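Local coordinates for DUF4442 domain-containing protein (Pseudomonas aeruginosa, PDB 1SH8) that is of unknown function but, as a hotdog-fold member of the DUF4442 family, probably acts as a thioesterase, at residues G25-V30 with R37-G42; K83-R88 with A142-R147. One frame throughout, in Å; residues are numbered along the deposited sequence.

Overall arrangement
Both contacts pair antiparallel strands within one hotdog-fold domain of the DUF4442 family, and contact 1 closes before contact 2 opens along the chain. Contact 1 is local, joining strands 27-32 and 35-40 of a hairpin whose sheet is completed by strand 97-102. Contact 2 is long-range: 53 residues separate its segments, which bring strand 78-89 against strand 136-148, itself flanked by strand 120-130. The centres lie 20 Å apart on opposite sides of the chain's centre, with nearest atoms about 9 Å apart. Side chains from both pack against helix 54-62. Strand 78-89 carries its sheet into the second subunit, so contact 2 lies at the dimer interface and contact 1 away from it.

Contact 1 (G25-V30 with R37-G42); sequences GLRAEV and RLRMPG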
loop_
_atom_site.group_PDB
_atom_site.type_symbol
_atom_site.label_atom_id
_atom_site.label_comp_id
_atom_site.label_asym_id
_atom_site.label_seq_id
_atom_site.Cartn_x
_atom_site.Cartn_y
_atom_site.Cartn_z
ATOM N N GLY A 25 -8.427 11.611 -2.421
ATOM C CA GLY A 25 -8.304 13.051 -2.268
ATOM C C GLY A 25 -6.872 13.567 -2.262
ATOM O O GLY A 25 -6.623 14.723 -1.908
ATOM N N LEU A 26 -5.927 12.716 -2.650
ATOM C CA LEU A 26 -4.524 13.111 -2.687
ATOM C C LEU A 26 -4.338 14.356 -3.545
ATOM O O LEU A 26 -4.913 14.461 -4.632
ATOM C CB LEU A 26 -3.665 11.969 -3.239
ATOM C CG LEU A 26 -2.169 12.266 -3.351
ATOM C CD1 LEU A 26 -1.362 11.014 -3.041
ATOM C CD2 LEU A 26 -1.862 12.804 -4.742
ATOM N N ARG A 27 -3.540 15.299 -3.050
ATOM C CA ARG A 27 -3.277 16.540 -3.771
ATOM C C ARG A 27 -1.784 16.765 -3.989
ATOM O O ARG A 27 -0.960 16.445 -3.129
ATOM C CB ARG A 27 -3.864 17.724 -3.003
ATOM C CG ARG A 27 -5.368 17.630 -2.805
ATOM C CD ARG A 27 -6.107 17.936 -4.093
ATOM N NE ARG A 27 -5.950 19.341 -4.446
ATOM C CZ ARG A 27 -6.343 19.883 -5.595
ATOM N NH1 ARG A 27 -6.926 19.136 -6.529
ATOM N NH2 ARG A 27 -6.150 21.178 -5.810
ATOM N N ALA A 28 -1.438 17.302 -5.155
ATOM C CA ALA A 28 -0.047 17.592 -5.473
ATOM C C ALA A 28 0.194 19.046 -5.111
ATOM O O ALA A 28 -0.534 19.924 -5.567
ATOM C CB ALA A 28 0.211 17.378 -6.961
ATOM N N GLU A 29 1.195 19.308 -4.279
ATOM C CA GLU A 29 1.506 20.682 -3.899
ATOM C C GLU A 29 2.529 21.258 -4.869
ATOM O O GLU A 29 2.416 22.411 -5.289
ATOM C CB GLU A 29 2.027 20.742 -2.461
ATOM C CG GLU A 29 0.996 20.296 -1.435
ATOM C CD GLU A 29 1.364 20.663 -0.008
ATOM O OE1 GLU A 29 2.564 20.883 0.275
ATOM O OE2 GLU A 29 0.446 20.714 0.835
ATOM N N VAL A 30 3.527 20.454 -5.224
ATOM C CA VAL A 30 4.556 20.867 -6.175
ATOM C C VAL A 30 4.886 19.706 -7.112
ATOM O O VAL A 30 5.044 18.567 -6.671
ATOM C CB VAL A 30 5.865 21.307 -5.471
ATOM C CG1 VAL A 30 6.950 21.579 -6.508
ATOM C CG2 VAL A 30 5.616 22.562 -4.641
ATOM N N ARG A 37 6.000 17.134 -4.366
ATOM C CA ARG A 37 5.535 17.186 -2.983
ATOM C C ARG A 37 4.036 16.928 -3.026
ATOM O O ARG A 37 3.296 17.649 -3.698
ATOM C CB ARG A 37 5.812 18.548 -2.329
ATOM C CG ARG A 37 5.376 18.583 -0.865
ATOM C CD ARG A 37 5.916 19.795 -0.120
ATOM N NE ARG A 37 5.267 21.052 -0.488
ATOM C CZ ARG A 37 5.836 22.023 -1.198
ATOM N NH1 ARG A 37 7.079 21.893 -1.647
ATOM N NH2 ARG A 37 5.170 23.147 -1.425
ATOM N N LEU A 38 3.602 15.891 -2.317
ATOM C CA LEU A 38 2.194 15.509 -2.290
ATOM C C LEU A 38 1.625 15.585 -0.880
ATOM O O LEU A 38 2.367 15.533 0.105
ATOM C CB LEU A 38 2.032 14.077 -2.814
ATOM C CG LEU A 38 2.805 13.681 -4.080
ATOM C CD1 LEU A 38 2.582 12.193 -4.342
ATOM C CD2 LEU A 38 2.351 14.517 -5.272
ATOM N N ARG A 39 0.302 15.694 -0.796
ATOM C CA ARG A 39 -0.392 15.769 0.485
ATOM C C ARG A 39 -1.613 14.850 0.498
ATOM O O ARG A 39 -2.411 14.853 -0.436
ATOM C CB ARG A 39 -0.853 17.208 0.758
ATOM C CG ARG A 39 -1.567 17.381 2.105
ATOM C CD ARG A 39 -2.085 18.806 2.319
ATOM N NE ARG A 39 -3.241 19.103 1.476
ATOM C CZ ARG A 39 -3.231 19.937 0.441
ATOM N NH1 ARG A 39 -2.120 20.577 0.102
ATOM N NH2 ARG A 39 -4.340 20.132 -0.258
ATOM N N MET A 40 -1.753 14.050 1.548
ATOM C CA MET A 40 -2.917 13.179 1.662
ATOM C C MET A 40 -3.770 13.748 2.792
ATOM O O MET A 40 -3.316 13.853 3.931
ATOM C CB MET A 40 -2.516 11.738 1.993
ATOM C CG MET A 40 -3.702 10.761 2.061
ATOM S SD MET A 40 -4.515 10.427 0.467
ATOM C CE MET A 40 -3.367 9.236 -0.207
ATOM N N PRO A 41 -5.015 14.147 2.485
ATOM C CA PRO A 41 -5.870 14.701 3.540
ATOM C C PRO A 41 -6.228 13.658 4.595
ATOM O O PRO A 41 -6.421 12.480 4.279
ATOM C CB PRO A 41 -7.092 15.201 2.766
ATOM C CG PRO A 41 -7.170 14.251 1.601
ATOM C CD PRO A 41 -5.715 14.125 1.186
ATOM N N GLY A 42 -6.304 14.093 5.850
ATOM C CA GLY A 42 -6.651 13.179 6.919
ATOM C C GLY A 42 -8.120 12.834 6.825
ATOM O O GLY A 42 -8.524 11.695 7.070
HETATM O O HOH W 1 3.622 23.749 1.136
#
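Arg37 and Arg39 both set CG anti to the backbone N and bend at chi3, while Glu29 places CG anti to its carbonyl carbon (chi1 -64°), beside the backbone N; the extended chain beyond CG carries the carboxylate to Arg37 NE and Arg39 NH1. Within the hairpin the two oxygens are shared out between these arginines in salt bridges. Glu29 OE1 takes Arg37 NE at 2.8 Å, and Glu29 OE2 uses its anti lone pair for Arg39 NH1 at 2.7 Å. Both oxygens lie at guanidinium edges, yet the carboxylate plane stands steeply to that of Arg37, 81° away. Above one face of the Arg37 guanidinium rests the methyl Val30 CG2, 3.3 Å from Arg37 NH2; Arg27 CB covers a face of the Arg39 guanidinium in a similar way. The backbone beneath is a hairpin with a classic beta bulge: Glu29 and Val30 both face Arg37, whose carbonyl O accepts from Glu29 N (2.7 Å) and, at greater length, from Val30 N (3.2 Å). On the other face of the sheet Ala28 CB meets Leu38 CD2 at 4.0 Å. Beyond it Leu26 CD1 touches Met40 CE, and these leucines and the methionine pack on Leu60 of helix 54-62. Arg27 runs alongside Arg39 but turns its end to Glu15, while Arg98 is a second salt-bridge partner of Glu29 OE1. One carboxylate therefore serves three arginines, an arrangement that probably offsets the repulsion among their clustered positive charges and keeps Glu29 ionised.

Contact 2 (K83-R88 with A142-R147); sequences KEMTLR and ALYQLR
Lys83 and Glu84 both face Leu143 in a classic beta bulge, which joins strand 78-89 to strand 136-148 in the antiparallel sheet of the hotdog fold. Two backbone bonds hold it: Lys83 N gives to Leu143 O (2.8 Å), and Leu143 N to Glu84 O (2.9 Å). Side chains then divide between the two faces. Glu84 and Leu143 lie side by side and point the same way, Glu84 CG approaching Leu143 CB at 4.1 Å; chi1 of 36° holds that CG between the backbone N and the carbonyl carbon. On the opposite face Met85 extends over Ala142, with CG 3.6 Å from Ala142 CB, then bends at chi3. The methionine and tyrosine side chains slant across one another, but the modelled Met85 CE sits too close to Ala142 CB, so its exact place against the Tyr144 ring is doubtful. This face lies against helix 54-62: Met85 packs on Phe58 and Glu62, and Tyr144 OH is hydrogen-bonded to the carbonyl O of Glu62. Tyr123 of the adjacent strand 120-130 meets the Tyr144 ring, the two planes about 20° apart. Residues 84-88 also pair antiparallel with a strand of the second subunit, so the sheet continues through the dimer. There Arg88 NH1 reaches across the interface to a salt bridge with OE1 of Glu84 of the second subunit. At the other end Lys83 curls past Gln145 at a slant, its CD 4.1 Å from Gln145 NE2. Arg147 NH1 donates to Gln145 OE1 at 2.6 Å, tilted from the amide plane. That same oxygen also accepts from a water, which in turn receives a hydrogen bond from Lys83 NZ at 2.8 Å.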
loop_
_atom_site.group_PDB
_atom_site.type_symbol
_atom_site.label_atom_id
_atom_site.label_comp_id
_atom_site.label_asym_id
_atom_site.label_seq_id
_atom_site.Cartn_x
_atom_site.Cartn_y
_atom_site.Cartn_z
ATOM N N LYS A 83 8.394 -2.115 -8.172
ATOM C CA LYS A 83 8.809 -3.514 -8.047
ATOM C C LYS A 83 8.648 -4.051 -6.630
ATOM O O LYS A 83 8.164 -5.163 -6.428
ATOM C CB LYS A 83 10.268 -3.676 -8.481
ATOM C CG LYS A 83 10.561 -3.260 -9.917
ATOM C CD LYS A 83 9.625 -3.935 -10.908
ATOM C CE LYS A 83 9.741 -5.453 -10.856
ATOM N NZ LYS A 83 8.806 -6.109 -11.820
ATOM N N GLU A 84 9.105 -3.274 -5.654
ATOM C CA GLU A 84 8.972 -3.657 -4.254
ATOM C C GLU A 84 9.049 -2.429 -3.381
ATOM O O GLU A 84 9.617 -1.409 -3.772
ATOM C CB GLU A 84 10.014 -4.702 -3.840
ATOM C CG GLU A 84 11.376 -4.573 -4.460
ATOM C CD GLU A 84 12.242 -5.803 -4.192
ATOM O OE1 GLU A 84 11.901 -6.908 -4.676
ATOM O OE2 GLU A 84 13.262 -5.667 -3.491
ATOM N N MET A 85 8.453 -2.519 -2.201
ATOM C CA MET A 85 8.418 -1.378 -1.309
ATOM C C MET A 85 8.202 -1.803 0.131
ATOM O O MET A 85 7.428 -2.721 0.414
ATOM C CB MET A 85 7.294 -0.432 -1.747
ATOM C CG MET A 85 7.142 0.843 -0.923
ATOM S SD MET A 85 5.939 2.013 -1.660
ATOM C CE MET A 85 6.432 2.064 -3.257
ATOM N N THR A 86 8.914 -1.130 1.026
ATOM C CA THR A 86 8.811 -1.365 2.453
ATOM C C THR A 86 8.286 -0.072 3.058
ATOM O O THR A 86 8.769 1.011 2.717
ATOM C CB THR A 86 10.188 -1.682 3.068
ATOM O OG1 THR A 86 10.656 -2.937 2.558
ATOM C CG2 THR A 86 10.097 -1.749 4.595
ATOM N N LEU A 87 7.286 -0.186 3.929
ATOM C CA LEU A 87 6.698 0.976 4.600
ATOM C C LEU A 87 6.783 0.731 6.103
ATOM O O LEU A 87 6.229 -0.244 6.602
ATOM C CB LEU A 87 5.233 1.157 4.186
ATOM C CG LEU A 87 4.484 2.347 4.805
ATOM C CD1 LEU A 87 5.177 3.660 4.435
ATOM C CD2 LEU A 87 3.039 2.355 4.318
ATOM N N ARG A 88 7.493 1.601 6.815
ATOM C CA ARG A 88 7.661 1.456 8.259
ATOM C C ARG A 88 6.813 2.497 8.983
ATOM O O ARG A 88 6.920 3.693 8.721
ATOM C CB ARG A 88 9.139 1.626 8.633
ATOM C CG ARG A 88 10.098 0.750 7.822
ATOM C CD ARG A 88 11.554 0.997 8.215
ATOM N NE ARG A 88 12.487 0.614 7.153
ATOM C CZ ARG A 88 12.881 -0.631 6.893
ATOM N NH1 ARG A 88 12.436 -1.648 7.619
ATOM N NH2 ARG A 88 13.717 -0.860 5.886
ATOM N N ALA A 142 11.503 2.253 -1.626
ATOM C CA ALA A 142 10.892 1.582 -2.769
ATOM C C ALA A 142 11.770 1.512 -4.008
ATOM O O ALA A 142 12.601 2.391 -4.247
ATOM C CB ALA A 142 9.593 2.276 -3.119
ATOM N N LEU A 143 11.561 0.461 -4.796
ATOM C CA LEU A 143 12.299 0.248 -6.035
ATOM C C LEU A 143 11.318 0.331 -7.193
ATOM O O LEU A 143 10.317 -0.388 -7.221
ATOM C CB LEU A 143 12.968 -1.131 -6.044
ATOM C CG LEU A 143 13.779 -1.501 -7.294
ATOM C CD1 LEU A 143 14.976 -0.564 -7.450
ATOM C CD2 LEU A 143 14.250 -2.940 -7.183
ATOM N N TYR A 144 11.614 1.217 -8.137
ATOM C CA TYR A 144 10.787 1.420 -9.319
ATOM C C TYR A 144 11.595 1.086 -10.551
ATOM O O TYR A 144 12.826 1.058 -10.525
ATOM C CB TYR A 144 10.356 2.885 -9.436
ATOM C CG TYR A 144 9.497 3.367 -8.304
ATOM C CD1 TYR A 144 8.105 3.243 -8.357
ATOM C CD2 TYR A 144 10.072 3.922 -7.157
ATOM C CE1 TYR A 144 7.303 3.663 -7.289
ATOM C CE2 TYR A 144 9.281 4.342 -6.085
ATOM C CZ TYR A 144 7.900 4.207 -6.162
ATOM O OH TYR A 144 7.120 4.598 -5.098
ATOM N N GLN A 145 10.886 0.855 -11.643
ATOM C CA GLN A 145 11.531 0.570 -12.902
ATOM C C GLN A 145 10.910 1.505 -13.934
ATOM O O GLN A 145 9.688 1.671 -13.965
ATOM C CB GLN A 145 11.273 -0.882 -13.294
ATOM C CG GLN A 145 12.446 -1.577 -13.934
ATOM C CD GLN A 145 12.141 -3.024 -14.242
ATOM O OE1 GLN A 145 11.317 -3.321 -15.100
ATOM N NE2 GLN A 145 12.793 -3.932 -13.529
ATOM N N LEU A 146 11.753 2.149 -14.736
ATOM C CA LEU A 146 11.286 3.017 -15.817
ATOM C C LEU A 146 11.401 2.082 -17.023
ATOM O O LEU A 146 12.488 1.579 -17.318
ATOM C CB LEU A 146 12.215 4.225 -15.997
ATOM C CG LEU A 146 11.830 5.219 -17.098
ATOM C CD1 LEU A 146 10.501 5.891 -16.750
ATOM C CD2 LEU A 146 12.929 6.263 -17.255
ATOM N N ARG A 147 10.290 1.831 -17.708
ATOM C CA ARG A 147 10.316 0.911 -18.838
ATOM C C ARG A 147 9.808 1.525 -20.123
ATOM O O ARG A 147 8.924 2.375 -20.108
ATOM C CB ARG A 147 9.463 -0.323 -18.526
ATOM C CG ARG A 147 9.875 -1.072 -17.264
ATOM C CD ARG A 147 8.935 -2.234 -16.994
ATOM N NE ARG A 147 8.913 -3.199 -18.091
ATOM C CZ ARG A 147 9.869 -4.094 -18.333
ATOM N NH1 ARG A 147 10.941 -4.163 -17.554
ATOM N NH2 ARG A 147 9.752 -4.927 -19.358
HETATM O O HOH W 2 9.441 -5.595 -14.519
#